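PDB 5C5D: phosphoribosylaminoimidazole carboxylase, which catalyses the reversible joining of CO2 to 5-aminoimidazole ribonucleotide, giving 4-carboxy-5-aminoimidazole ribonucleotide in purine biosynthesis. Local coordinates for residues Val5-Gly10 / Ser23-Phe28; Leu61-Ala66 / Leu122-Ile127; Ile85-Pro90 / Lys118-Leu123; Tyr100-Met105 / Pro111-Glu116. The protein carries 1 engineered substitution. One frame throughout, in Å; residues are numbered along the deposited sequence.

How the interactions relate
All four contacts attach a helix to one parallel sheet. Interactions 1 and 2 lie on adjacent strands, tied by Ile6 O to Ile63 N at 2.8 Å, with centres about 7 Å apart. Interactions 2 and 3 use successive turns of the same helix, 117-129, and sit closest, about 6 Å between centres; Thr64 N to Ile85 O (2.8 Å) joins their strands. Interaction 4 covers the other face beside interaction 3, linked by Ala86 N to Ala112 O at 2.7 Å, but lies about 17 Å from interaction 1, centre to centre. The substrate-binding residues are near: Asp14 about 8 Å from Ile7, and Ser69 about 8 Å from Ser102, side chain to side chain.

Interaction 1 of 4, residues Val5-Gly10 / Ser23-Phe28; sequences VIILMG and SELKTF
Val5 sets its whole isopropyl group against one methyl of Leu25. Leu25 CD1 stands 3.8 Å from Val5 CG1 and the same distance from Val5 CB, so it rests in the angle of the branch rather than on a single methyl, and the two side chains cross obliquely. With CG1 anti to the valine's backbone N (chi1 175°), that methyl points up the strand toward Ile7, on the side where Leu25 CD1 lies. Ile6 turns to the opposite side of the sheet, where it packs on Tyr62.

Strand 4-9, helix 15-27 and strand 31-36 form a beta-alpha-beta unit, and this contact lays the last turn of its helix over the strand that precedes it. The helix then leads into strand 31-36, next to strand 4-9 in the sheet, and Leu25 also packs on Tyr32 there.

Ile7 is the second residue to face the helix. Its chain runs extended out to CD1 (chi2 172°), and this tip meets the tip of Leu25: Ile7 CD1 to Leu25 CD1 measures 4.0 Å. One leucine methyl therefore spans two strand residues, i and i+2. Further contacts of Ile7 with Ala18 and Ala22 continue the seam back along the helix.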
loop_
_atom_site.group_PDB
_atom_site.type_symbol
_atom_site.label_atom_id
_atom_site.label_comp_id
_atom_site.label_asym_id
_atom_site.label_seq_id
_atom_site.Cartn_x
_atom_site.Cartn_y
_atom_site.Cartn_z
ATOM N N VAL D 5 -35.733 0.506 7.551
ATOM C CA VAL D 5 -34.318 0.758 7.413
ATOM C C VAL D 5 -34.126 2.256 7.257
ATOM O O VAL D 5 -34.696 2.860 6.361
ATOM C CB VAL D 5 -33.712 0.059 6.194
ATOM C CG1 VAL D 5 -32.247 0.456 6.018
ATOM C CG2 VAL D 5 -33.821 -1.448 6.320
ATOM N N ILE D 6 -33.324 2.838 8.131
ATOM C CA ILE D 6 -33.025 4.244 8.066
ATOM C C ILE D 6 -31.689 4.361 7.364
ATOM O O ILE D 6 -30.685 3.873 7.860
ATOM C CB ILE D 6 -32.940 4.893 9.459
ATOM C CG1 ILE D 6 -34.275 4.763 10.208
ATOM C CG2 ILE D 6 -32.505 6.340 9.313
ATOM C CD1 ILE D 6 -34.464 3.457 10.993
ATOM N N ILE D 7 -31.700 5.030 6.219
ATOM C CA ILE D 7 -30.480 5.278 5.456
ATOM C C ILE D 7 -30.034 6.674 5.774
ATOM O O ILE D 7 -30.706 7.635 5.390
ATOM C CB ILE D 7 -30.714 5.128 3.952
ATOM C CG1 ILE D 7 -31.290 3.749 3.658
ATOM C CG2 ILE D 7 -29.397 5.342 3.188
ATOM C CD1 ILE D 7 -31.747 3.575 2.213
ATOM N N LEU D 8 -28.936 6.806 6.512
ATOM C CA LEU D 8 -28.457 8.113 6.965
ATOM C C LEU D 8 -27.105 8.427 6.361
ATOM O O LEU D 8 -26.144 7.658 6.528
ATOM C CB LEU D 8 -28.370 8.148 8.496
ATOM C CG LEU D 8 -27.733 9.414 9.063
ATOM C CD1 LEU D 8 -28.505 10.675 8.695
ATOM C CD2 LEU D 8 -27.607 9.277 10.572
ATOM N N MET D 9 -27.026 9.546 5.643
ATOM C CA MET D 9 -25.797 9.906 4.959
ATOM C C MET D 9 -25.245 11.227 5.498
ATOM O O MET D 9 -26.003 12.091 5.934
ATOM C CB MET D 9 -26.061 10.016 3.455
ATOM C CG MET D 9 -26.803 11.251 3.098
ATOM S SD MET D 9 -27.368 11.216 1.365
ATOM C CE MET D 9 -28.872 10.278 1.557
ATOM N N GLY D 10 -23.926 11.378 5.446
ATOM C CA GLY D 10 -23.273 12.533 6.025
ATOM C C GLY D 10 -23.429 13.776 5.194
ATOM O O GLY D 10 -23.338 14.876 5.721
ATOM N N SER D 23 -33.296 1.672 -3.575
ATOM C CA SER D 23 -33.869 0.980 -4.723
ATOM C C SER D 23 -33.884 -0.521 -4.482
ATOM O O SER D 23 -34.866 -1.206 -4.774
ATOM C CB SER D 23 -33.081 1.291 -6.003
ATOM O OG SER D 23 -33.318 2.621 -6.409
ATOM N N GLU D 24 -32.797 -1.032 -3.942
ATOM C CA GLU D 24 -32.717 -2.469 -3.728
ATOM C C GLU D 24 -33.634 -2.880 -2.567
ATOM O O GLU D 24 -34.292 -3.918 -2.637
ATOM C CB GLU D 24 -31.261 -2.898 -3.477
ATOM C CG GLU D 24 -30.996 -4.337 -3.833
ATOM C CD GLU D 24 -31.007 -4.576 -5.336
ATOM O OE1 GLU D 24 -31.220 -3.612 -6.095
ATOM O OE2 GLU D 24 -30.774 -5.726 -5.764
ATOM N N LEU D 25 -33.715 -2.065 -1.517
ATOM C CA LEU D 25 -34.628 -2.383 -0.404
ATOM C C LEU D 25 -36.082 -2.439 -0.886
ATOM O O LEU D 25 -36.888 -3.234 -0.404
ATOM C CB LEU D 25 -34.497 -1.372 0.728
ATOM C CG LEU D 25 -33.204 -1.398 1.530
ATOM C CD1 LEU D 25 -33.130 -0.152 2.414
ATOM C CD2 LEU D 25 -33.106 -2.655 2.352
ATOM N N LYS D 26 -36.422 -1.618 -1.869
ATOM C CA LYS D 26 -37.781 -1.603 -2.373
ATOM C C LYS D 26 -38.132 -2.927 -3.033
ATOM O O LYS D 26 -39.267 -3.375 -2.933
ATOM C CB LYS D 26 -37.969 -0.447 -3.356
ATOM C CG LYS D 26 -39.411 -0.183 -3.697
ATOM C CD LYS D 26 -39.578 1.172 -4.335
ATOM C CE LYS D 26 -41.042 1.545 -4.437
ATOM N NZ LYS D 26 -41.217 2.915 -4.986
ATOM N N THR D 27 -37.156 -3.555 -3.687
ATOM C CA THR D 27 -37.377 -4.842 -4.333
ATOM C C THR D 27 -37.683 -5.935 -3.294
ATOM O O THR D 27 -38.424 -6.865 -3.590
ATOM C CB THR D 27 -36.170 -5.291 -5.182
ATOM O OG1 THR D 27 -35.065 -5.603 -4.345
ATOM C CG2 THR D 27 -35.752 -4.205 -6.146
ATOM N N PHE D 28 -37.126 -5.815 -2.087
ATOM C CA PHE D 28 -37.404 -6.767 -0.996
ATOM C C PHE D 28 -38.674 -6.446 -0.208
ATOM O O PHE D 28 -39.067 -7.212 0.689
ATOM C CB PHE D 28 -36.232 -6.822 -0.007
ATOM C CG PHE D 28 -34.946 -7.329 -0.599
ATOM C CD1 PHE D 28 -34.850 -8.625 -1.054
ATOM C CD2 PHE D 28 -33.820 -6.514 -0.673
ATOM C CE1 PHE D 28 -33.669 -9.092 -1.594
ATOM C CE2 PHE D 28 -32.627 -6.980 -1.205
ATOM C CZ PHE D 28 -32.557 -8.269 -1.676
#

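Interaction 2 of 4, residues Leu61-Ala66 / Leu122-Ile127; sequences LYITIA and LLAARI
Arg126 N donates to Leu122 O at 2.8 Å and closes the turn that carries Ala124, the residue Leu61 meets. In this open alpha/beta fold with a parallel central sheet, helix 117-129 runs along one face of strand 60-65 nearly antiparallel, the axes of 122-127 and 61-65 making 166° and coming within 10.1 Å.

Leu61 does most of the touching. With its CG anti to the carbonyl carbon (chi1 -69°) and the chain carried on in extension, Leu61 CD1 comes up against the helix backbone itself, 3.6 Å from Ala124 CA and 3.7 Å from Ala124 CB. The small alanine lets the leucine methyl in this close. One turn on, Ile127 lies slantwise over the end of Leu61 and offers its short branch, Ile127 CG2 lying 3.9 Å from Leu61 CD1. Ile63 adds a looser touch.

The second subunit reaches both the helix and the contact: Arg126 NH1 forms a salt bridge with Asp77 of that subunit, Arg126 NE bonds to the backbone O of its Lys81, and its Leu130 and Ala83 pack on Leu61 and Ile127. Within the contact, Ile127 CG2 reaches both leucine methyls, with Leu61 CD2 at 4.1 Å.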
loop_
_atom_site.group_PDB
_atom_site.type_symbol
_atom_site.label_atom_id
_atom_site.label_comp_id
_atom_site.label_asym_id
_atom_site.label_seq_id
_atom_site.Cartn_x
_atom_site.Cartn_y
_atom_site.Cartn_z
ATOM N N LEU D 61 -33.080 -1.154 11.229
ATOM C CA LEU D 61 -31.656 -1.117 10.960
ATOM C C LEU D 61 -31.298 0.283 10.481
ATOM O O LEU D 61 -32.123 0.948 9.876
ATOM C CB LEU D 61 -31.247 -2.148 9.911
ATOM C CG LEU D 61 -31.348 -3.599 10.345
ATOM C CD1 LEU D 61 -31.097 -4.471 9.146
ATOM C CD2 LEU D 61 -30.374 -3.945 11.468
ATOM N N TYR D 62 -30.073 0.707 10.767
ATOM C CA TYR D 62 -29.534 1.929 10.200
ATOM C C TYR D 62 -28.433 1.564 9.237
ATOM O O TYR D 62 -27.580 0.752 9.585
ATOM C CB TYR D 62 -29.004 2.838 11.312
ATOM C CG TYR D 62 -30.071 3.243 12.305
ATOM C CD1 TYR D 62 -30.449 2.388 13.328
ATOM C CD2 TYR D 62 -30.683 4.485 12.235
ATOM C CE1 TYR D 62 -31.432 2.755 14.235
ATOM C CE2 TYR D 62 -31.633 4.867 13.134
ATOM C CZ TYR D 62 -32.011 4.002 14.146
ATOM O OH TYR D 62 -32.991 4.342 15.062
ATOM N N ILE D 63 -28.460 2.147 8.046
ATOM C CA ILE D 63 -27.355 2.007 7.090
ATOM C C ILE D 63 -26.728 3.389 6.987
ATOM O O ILE D 63 -27.391 4.349 6.580
ATOM C CB ILE D 63 -27.815 1.484 5.728
ATOM C CG1 ILE D 63 -28.444 0.102 5.865
ATOM C CG2 ILE D 63 -26.641 1.441 4.746
ATOM C CD1 ILE D 63 -29.026 -0.435 4.526
ATOM N N THR D 64 -25.451 3.488 7.346
ATOM C CA THR D 64 -24.770 4.766 7.459
ATOM C C THR D 64 -23.732 4.958 6.370
ATOM O O THR D 64 -22.907 4.099 6.108
ATOM C CB THR D 64 -24.130 4.891 8.836
ATOM O OG1 THR D 64 -23.380 3.682 9.090
ATOM C CG2 THR D 64 -25.226 5.101 9.888
ATOM N N ILE D 65 -23.858 6.091 5.703
ATOM C CA ILE D 65 -23.050 6.432 4.527
ATOM C C ILE D 65 -22.235 7.692 4.741
ATOM O O ILE D 65 -22.797 8.755 4.849
ATOM C CB ILE D 65 -23.945 6.687 3.320
ATOM C CG1 ILE D 65 -24.808 5.452 3.028
ATOM C CG2 ILE D 65 -23.134 7.005 2.080
ATOM C CD1 ILE D 65 -25.980 5.800 2.097
ATOM N N ALA D 66 -20.914 7.583 4.802
ATOM C CA ALA D 66 -20.089 8.763 4.955
ATOM C C ALA D 66 -18.782 8.559 4.216
ATOM O O ALA D 66 -18.144 7.515 4.372
ATOM C CB ALA D 66 -19.826 9.060 6.398
ATOM N N LEU D 122 -29.217 -6.264 0.763
ATOM C CA LEU D 122 -29.407 -7.700 0.938
ATOM C C LEU D 122 -29.089 -8.136 2.352
ATOM O O LEU D 122 -29.837 -8.941 2.936
ATOM C CB LEU D 122 -28.533 -8.474 -0.066
ATOM C CG LEU D 122 -28.620 -10.001 -0.042
ATOM C CD1 LEU D 122 -30.014 -10.505 -0.347
ATOM C CD2 LEU D 122 -27.595 -10.593 -1.010
ATOM N N LEU D 123 -28.015 -7.593 2.922
ATOM C CA LEU D 123 -27.684 -7.934 4.300
ATOM C C LEU D 123 -28.805 -7.486 5.208
ATOM O O LEU D 123 -29.195 -8.215 6.116
ATOM C CB LEU D 123 -26.370 -7.289 4.750
ATOM C CG LEU D 123 -26.052 -7.379 6.260
ATOM C CD1 LEU D 123 -25.887 -8.801 6.716
ATOM C CD2 LEU D 123 -24.802 -6.587 6.580
ATOM N N ALA D 124 -29.299 -6.271 5.007
ATOM C CA ALA D 124 -30.405 -5.799 5.856
ATOM C C ALA D 124 -31.588 -6.774 5.751
ATOM O O ALA D 124 -32.200 -7.168 6.763
ATOM C CB ALA D 124 -30.830 -4.414 5.473
ATOM N N ALA D 125 -31.945 -7.144 4.529
ATOM C CA ALA D 125 -33.069 -8.048 4.342
ATOM C C ALA D 125 -32.808 -9.368 5.050
ATOM O O ALA D 125 -33.709 -9.936 5.682
ATOM C CB ALA D 125 -33.332 -8.262 2.827
ATOM N N ARG D 126 -31.581 -9.861 4.962
ATOM C CA ARG D 126 -31.277 -11.160 5.567
ATOM C C ARG D 126 -31.224 -11.096 7.085
ATOM O O ARG D 126 -31.483 -12.103 7.752
ATOM C CB ARG D 126 -29.982 -11.720 4.961
ATOM C CG ARG D 126 -30.217 -12.047 3.497
ATOM C CD ARG D 126 -28.947 -12.415 2.759
ATOM N NE ARG D 126 -28.485 -13.740 3.121
ATOM C CZ ARG D 126 -27.349 -14.259 2.691
ATOM N NH1 ARG D 126 -26.561 -13.544 1.899
ATOM N NH2 ARG D 126 -26.987 -15.476 3.070
ATOM N N ILE D 127 -30.941 -9.919 7.640
ATOM C CA ILE D 127 -31.039 -9.725 9.093
ATOM C C ILE D 127 -32.495 -9.834 9.540
ATOM O O ILE D 127 -32.796 -10.592 10.479
ATOM C CB ILE D 127 -30.423 -8.378 9.522
ATOM C CG1 ILE D 127 -28.901 -8.528 9.549
ATOM C CG2 ILE D 127 -30.939 -7.963 10.896
ATOM C CD1 ILE D 127 -28.159 -7.259 9.510
#

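Interaction 3 of 4, residues Ile85-Pro90 / Lys118-Leu123; sequences IACPPP and KNAALL. With EDO (1,2-ethanediol), chain I.
Ile85 keeps CG1 opposite its carbonyl carbon (chi1 -62°) and runs extended to CD1, while Leu123 turns CG opposite its own backbone N (chi1 170°); with these torsions the two chains pass alongside each other, running opposite ways. The contact seats helix 117-129 on strand 84-86, an inner strand of the parallel sheet in this open alpha/beta fold.

Leu123 CD2 lies 3.9 Å from Ile85 CD1, and Ile85 CG1 is equally near, so the methyl presses along the isoleucine's long branch. The short branch goes to the preceding turn, where Ile85 CG2 meets Ala120 CB at 4.1 Å. Cys87 comes to the same alanine methyl from further along the chain, its SG 3.9 Å from Ala120 CB. Ala120 is thereby shared by two residues of the strand and its extension.

Beyond Cys87 the chain leaves the helix in a run of three prolines, with Pro89 packing on Asp14, a substrate-binding residue. Cys87 O accepts a hydrogen bond from His17 NE2. On the helix, the amide of Asn119 reaches a second subunit, bonding through OD1 to Gly108 N and through ND2 to Pro106 O. A bound 1,2-ethanediol, probably from the crystallisation liquor, donates from O1 to Pro89 O at 3.2 Å.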
loop_
_atom_site.group_PDB
_atom_site.type_symbol
_atom_site.label_atom_id
_atom_site.label_comp_id
_atom_site.label_asym_id
_atom_site.label_seq_id
_atom_site.Cartn_x
_atom_site.Cartn_y
_atom_site.Cartn_z
ATOM N N ILE D 85 -25.338 -0.955 9.834
ATOM C CA ILE D 85 -24.539 -1.350 8.656
ATOM C C ILE D 85 -23.828 -0.107 8.111
ATOM O O ILE D 85 -24.465 0.908 7.877
ATOM C CB ILE D 85 -25.451 -1.945 7.572
ATOM C CG1 ILE D 85 -26.146 -3.209 8.067
ATOM C CG2 ILE D 85 -24.678 -2.216 6.254
ATOM C CD1 ILE D 85 -27.274 -3.667 7.171
ATOM N N ALA D 86 -22.510 -0.186 7.931
ATOM C CA ALA D 86 -21.746 0.865 7.250
ATOM C C ALA D 86 -21.618 0.527 5.785
ATOM O O ALA D 86 -21.170 -0.553 5.460
ATOM C CB ALA D 86 -20.365 0.995 7.852
ATOM N N CYS D 87 -21.962 1.462 4.917
ATOM C CA CYS D 87 -21.790 1.264 3.488
ATOM C C CYS D 87 -21.257 2.573 2.925
ATOM O O CYS D 87 -22.023 3.407 2.424
ATOM C CB CYS D 87 -23.096 0.856 2.843
ATOM S SG CYS D 87 -22.897 0.458 1.079
ATOM N N PRO D 88 -19.927 2.768 3.018
ATOM C CA PRO D 88 -19.359 4.036 2.594
ATOM C C PRO D 88 -19.384 4.144 1.065
ATOM O O PRO D 88 -19.392 3.109 0.383
ATOM C CB PRO D 88 -17.936 3.984 3.138
ATOM C CG PRO D 88 -17.598 2.538 3.181
ATOM C CD PRO D 88 -18.901 1.866 3.581
ATOM N N PRO D 89 -19.407 5.374 0.542
ATOM C CA PRO D 89 -19.326 5.554 -0.895
ATOM C C PRO D 89 -17.952 5.151 -1.375
ATOM O O PRO D 89 -16.998 5.168 -0.605
ATOM C CB PRO D 89 -19.569 7.051 -1.088
ATOM C CG PRO D 89 -19.104 7.690 0.187
ATOM C CD PRO D 89 -19.315 6.649 1.274
ATOM N N PRO D 90 -17.848 4.738 -2.632
ATOM C CA PRO D 90 -16.529 4.293 -3.072
ATOM C C PRO D 90 -15.606 5.471 -3.326
ATOM O O PRO D 90 -16.057 6.549 -3.711
ATOM C CB PRO D 90 -16.835 3.522 -4.354
ATOM C CG PRO D 90 -18.086 4.152 -4.872
ATOM C CD PRO D 90 -18.887 4.452 -3.629
ATOM N N LYS D 118 -26.007 -2.692 -3.163
ATOM C CA LYS D 118 -26.995 -3.761 -3.275
ATOM C C LYS D 118 -26.793 -4.783 -2.165
ATOM O O LYS D 118 -27.766 -5.407 -1.724
ATOM C CB LYS D 118 -26.920 -4.448 -4.645
ATOM C CG LYS D 118 -27.445 -3.593 -5.785
ATOM C CD LYS D 118 -27.487 -4.394 -7.072
ATOM C CE LYS D 118 -27.883 -3.534 -8.243
ATOM N NZ LYS D 118 -27.880 -4.314 -9.511
ATOM N N ASN D 119 -25.538 -4.971 -1.735
ATOM C CA ASN D 119 -25.225 -5.943 -0.682
ATOM C C ASN D 119 -25.594 -5.388 0.668
ATOM O O ASN D 119 -25.946 -6.140 1.545
ATOM C CB ASN D 119 -23.749 -6.363 -0.721
ATOM C CG ASN D 119 -23.483 -7.367 -1.838
ATOM O OD1 ASN D 119 -24.417 -8.009 -2.312
ATOM N ND2 ASN D 119 -22.232 -7.484 -2.291
ATOM N N ALA D 120 -25.560 -4.074 0.837
ATOM C CA ALA D 120 -26.013 -3.532 2.114
ATOM C C ALA D 120 -27.524 -3.786 2.260
ATOM O O ALA D 120 -28.031 -4.148 3.334
ATOM C CB ALA D 120 -25.696 -2.038 2.235
ATOM N N ALA D 121 -28.258 -3.630 1.171
ATOM C CA ALA D 121 -29.698 -3.923 1.179
ATOM C C ALA D 121 -29.979 -5.395 1.416
ATOM O O ALA D 121 -30.871 -5.744 2.193
ATOM C CB ALA D 121 -30.324 -3.487 -0.122
ATOM N N LEU D 122 -29.217 -6.264 0.763
ATOM C CA LEU D 122 -29.407 -7.700 0.938
ATOM C C LEU D 122 -29.089 -8.136 2.352
ATOM O O LEU D 122 -29.837 -8.941 2.936
ATOM C CB LEU D 122 -28.533 -8.474 -0.066
ATOM C CG LEU D 122 -28.620 -10.001 -0.042
ATOM C CD1 LEU D 122 -30.014 -10.505 -0.347
ATOM C CD2 LEU D 122 -27.595 -10.593 -1.010
ATOM N N LEU D 123 -28.015 -7.593 2.922
ATOM C CA LEU D 123 -27.684 -7.934 4.300
ATOM C C LEU D 123 -28.805 -7.486 5.208
ATOM O O LEU D 123 -29.195 -8.215 6.116
ATOM C CB LEU D 123 -26.370 -7.289 4.750
ATOM C CG LEU D 123 -26.052 -7.379 6.260
ATOM C CD1 LEU D 123 -25.887 -8.801 6.716
ATOM C CD2 LEU D 123 -24.802 -6.587 6.580
HETATM C C1 EDO I . -13.664 3.608 0.552
HETATM O O1 EDO I . -14.969 3.052 0.613
HETATM C C2 EDO I . -12.909 2.792 -0.468
HETATM O O2 EDO I . -13.716 2.627 -1.648
#

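Interaction 4 of 4, residues Tyr100-Met105 / Pro111-Glu116; sequences YSSLRM and PALVLE
The beta-alpha-beta unit of strand 84-86, helix 99-103 and strand 112-113 is closed here, where Leu113 on the second strand pushes both its methyls into the short helix. Its CG stands anti to the backbone N (chi1 -180°), and the fork then splits between two helix residues. Leu113 CD1 takes Ser102 CB at 3.8 Å. Leu113 CD2 takes Leu103 CD2 at 3.5 Å, tighter than usual carbon packing, and Leu103 CG lies 3.7 Å from the same methyl. These two leucines cross at about a right angle; the side chain of Leu103 starts out away from the strand, and its CD2 end comes round to meet Leu113.

Arg104 ends the helix as the centre of an inverse gamma turn, with Met105 N bonded to Leu103 O at 3.0 Å. The turn brings Met105 back toward the strand, and its bent chain passes at a slant over the CG-CD side of the Pro111 ring: Met105 CG sits 4.0 Å from Pro111 CD. The hydroxyl of Ser102 pairs with Asn70 ND2, while its CB does the packing.

Other subunits reach this contact. Leu113 of a second subunit packs on Leu103, and Arg104 NH2 makes a salt bridge with Asp98 of a third. The side chain of Ser102 lies about 8 Å from that of the substrate-binding Ser69. Helix 99-103 thus covers the last strand of this chain's sheet, whose Leu113 makes backbone hydrogen bonds to a second subunit, on the face opposite helix 117-129, giving the helix-sheet-helix layering of a flavodoxin-like alpha/beta fold with strand order 2-1-3-4-5.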
loop_
_atom_site.group_PDB
_atom_site.type_symbol
_atom_site.label_atom_id
_atom_site.label_comp_id
_atom_site.label_asym_id
_atom_site.label_seq_id
_atom_site.Cartn_x
_atom_site.Cartn_y
_atom_site.Cartn_z
ATOM N N TYR D 100 -10.298 2.055 5.681
ATOM C CA TYR D 100 -9.806 1.702 7.029
ATOM C C TYR D 100 -10.549 2.467 8.118
ATOM O O TYR D 100 -10.704 1.944 9.227
ATOM C CB TYR D 100 -8.301 1.906 7.153
ATOM C CG TYR D 100 -7.615 0.878 6.314
ATOM C CD1 TYR D 100 -7.581 -0.444 6.742
ATOM C CD2 TYR D 100 -7.107 1.198 5.077
ATOM C CE1 TYR D 100 -7.007 -1.396 5.990
ATOM C CE2 TYR D 100 -6.517 0.215 4.306
ATOM C CZ TYR D 100 -6.490 -1.076 4.795
ATOM O OH TYR D 100 -5.905 -2.080 4.033
ATOM N N SER D 101 -11.042 3.671 7.818
ATOM C CA SER D 101 -11.827 4.413 8.813
ATOM C C SER D 101 -13.163 3.763 9.148
ATOM O O SER D 101 -13.711 4.016 10.233
ATOM C CB SER D 101 -12.059 5.874 8.344
ATOM O OG SER D 101 -12.969 5.974 7.251
ATOM N N SER D 102 -13.714 2.969 8.232
ATOM C CA SER D 102 -14.918 2.192 8.513
ATOM C C SER D 102 -14.564 0.857 9.176
ATOM O O SER D 102 -15.365 0.358 9.985
ATOM C CB SER D 102 -15.723 1.930 7.246
ATOM O OG SER D 102 -16.241 3.117 6.666
ATOM N N LEU D 103 -13.407 0.282 8.848
ATOM C CA LEU D 103 -12.978 -1.032 9.425
ATOM C C LEU D 103 -12.579 -0.978 10.916
ATOM O O LEU D 103 -12.989 -1.836 11.709
ATOM C CB LEU D 103 -11.784 -1.632 8.642
ATOM C CG LEU D 103 -12.011 -2.291 7.260
ATOM C CD1 LEU D 103 -10.693 -2.468 6.530
ATOM C CD2 LEU D 103 -12.693 -3.638 7.433
ATOM N N ARG D 104 -11.764 0.002 11.286
ATOM C CA ARG D 104 -11.019 -0.028 12.542
ATOM C C ARG D 104 -11.749 0.601 13.722
ATOM O O ARG D 104 -11.423 1.686 14.207
ATOM C CB ARG D 104 -9.678 0.658 12.329
ATOM C CG ARG D 104 -8.777 -0.177 11.415
ATOM C CD ARG D 104 -8.043 -1.206 12.246
ATOM N NE ARG D 104 -7.003 -0.565 13.065
ATOM C CZ ARG D 104 -6.389 -1.095 14.115
ATOM N NH1 ARG D 104 -6.743 -2.284 14.590
ATOM N NH2 ARG D 104 -5.421 -0.426 14.725
ATOM N N MET D 105 -12.764 -0.112 14.157
ATOM C CA MET D 105 -13.593 0.320 15.276
ATOM C C MET D 105 -12.963 -0.095 16.606
ATOM O O MET D 105 -12.243 -1.110 16.675
ATOM C CB MET D 105 -14.992 -0.281 15.126
ATOM C CG MET D 105 -15.767 0.221 13.927
ATOM S SD MET D 105 -16.151 1.970 13.986
ATOM C CE MET D 105 -14.869 2.730 12.941
ATOM N N PRO D 111 -20.549 -1.772 13.832
ATOM C CA PRO D 111 -21.285 -1.716 12.568
ATOM C C PRO D 111 -20.824 -2.802 11.611
ATOM O O PRO D 111 -19.632 -3.103 11.567
ATOM C CB PRO D 111 -20.951 -0.326 12.039
ATOM C CG PRO D 111 -19.654 0.007 12.679
ATOM C CD PRO D 111 -19.684 -0.592 14.004
ATOM N N ALA D 112 -21.754 -3.407 10.893
ATOM C CA ALA D 112 -21.459 -4.345 9.808
ATOM C C ALA D 112 -20.945 -3.594 8.592
ATOM O O ALA D 112 -21.667 -2.772 8.051
ATOM C CB ALA D 112 -22.715 -5.083 9.443
ATOM N N LEU D 113 -19.728 -3.872 8.129
ATOM C CA LEU D 113 -19.236 -3.195 6.934
ATOM C C LEU D 113 -19.548 -4.011 5.677
ATOM O O LEU D 113 -19.283 -5.224 5.632
ATOM C CB LEU D 113 -17.739 -2.993 7.034
ATOM C CG LEU D 113 -17.067 -2.284 5.857
ATOM C CD1 LEU D 113 -17.660 -0.897 5.555
ATOM C CD2 LEU D 113 -15.587 -2.203 6.188
ATOM N N VAL D 114 -20.150 -3.349 4.692
ATOM C CA VAL D 114 -20.423 -3.943 3.378
ATOM C C VAL D 114 -20.098 -2.919 2.317
ATOM O O VAL D 114 -20.510 -1.763 2.441
ATOM C CB VAL D 114 -21.882 -4.370 3.259
ATOM C CG1 VAL D 114 -22.196 -4.926 1.891
ATOM C CG2 VAL D 114 -22.199 -5.435 4.280
ATOM N N LEU D 115 -19.381 -3.316 1.270
ATOM C CA LEU D 115 -18.994 -2.333 0.268
ATOM C C LEU D 115 -20.059 -1.954 -0.740
ATOM O O LEU D 115 -20.202 -0.773 -1.078
ATOM C CB LEU D 115 -17.789 -2.830 -0.512
ATOM C CG LEU D 115 -16.475 -2.894 0.246
ATOM C CD1 LEU D 115 -15.368 -3.169 -0.748
ATOM C CD2 LEU D 115 -16.222 -1.606 0.984
ATOM N N GLU D 116 -20.750 -2.935 -1.296
ATOM C CA GLU D 116 -21.661 -2.634 -2.372
ATOM C C GLU D 116 -23.047 -2.272 -1.845
ATOM O O GLU D 116 -23.609 -3.002 -1.023
ATOM C CB GLU D 116 -21.785 -3.825 -3.302
ATOM C CG GLU D 116 -20.549 -4.188 -4.115
ATOM C CD GLU D 116 -20.259 -3.221 -5.222
ATOM O OE1 GLU D 116 -21.193 -2.525 -5.654
ATOM O OE2 GLU D 116 -19.085 -3.152 -5.662
#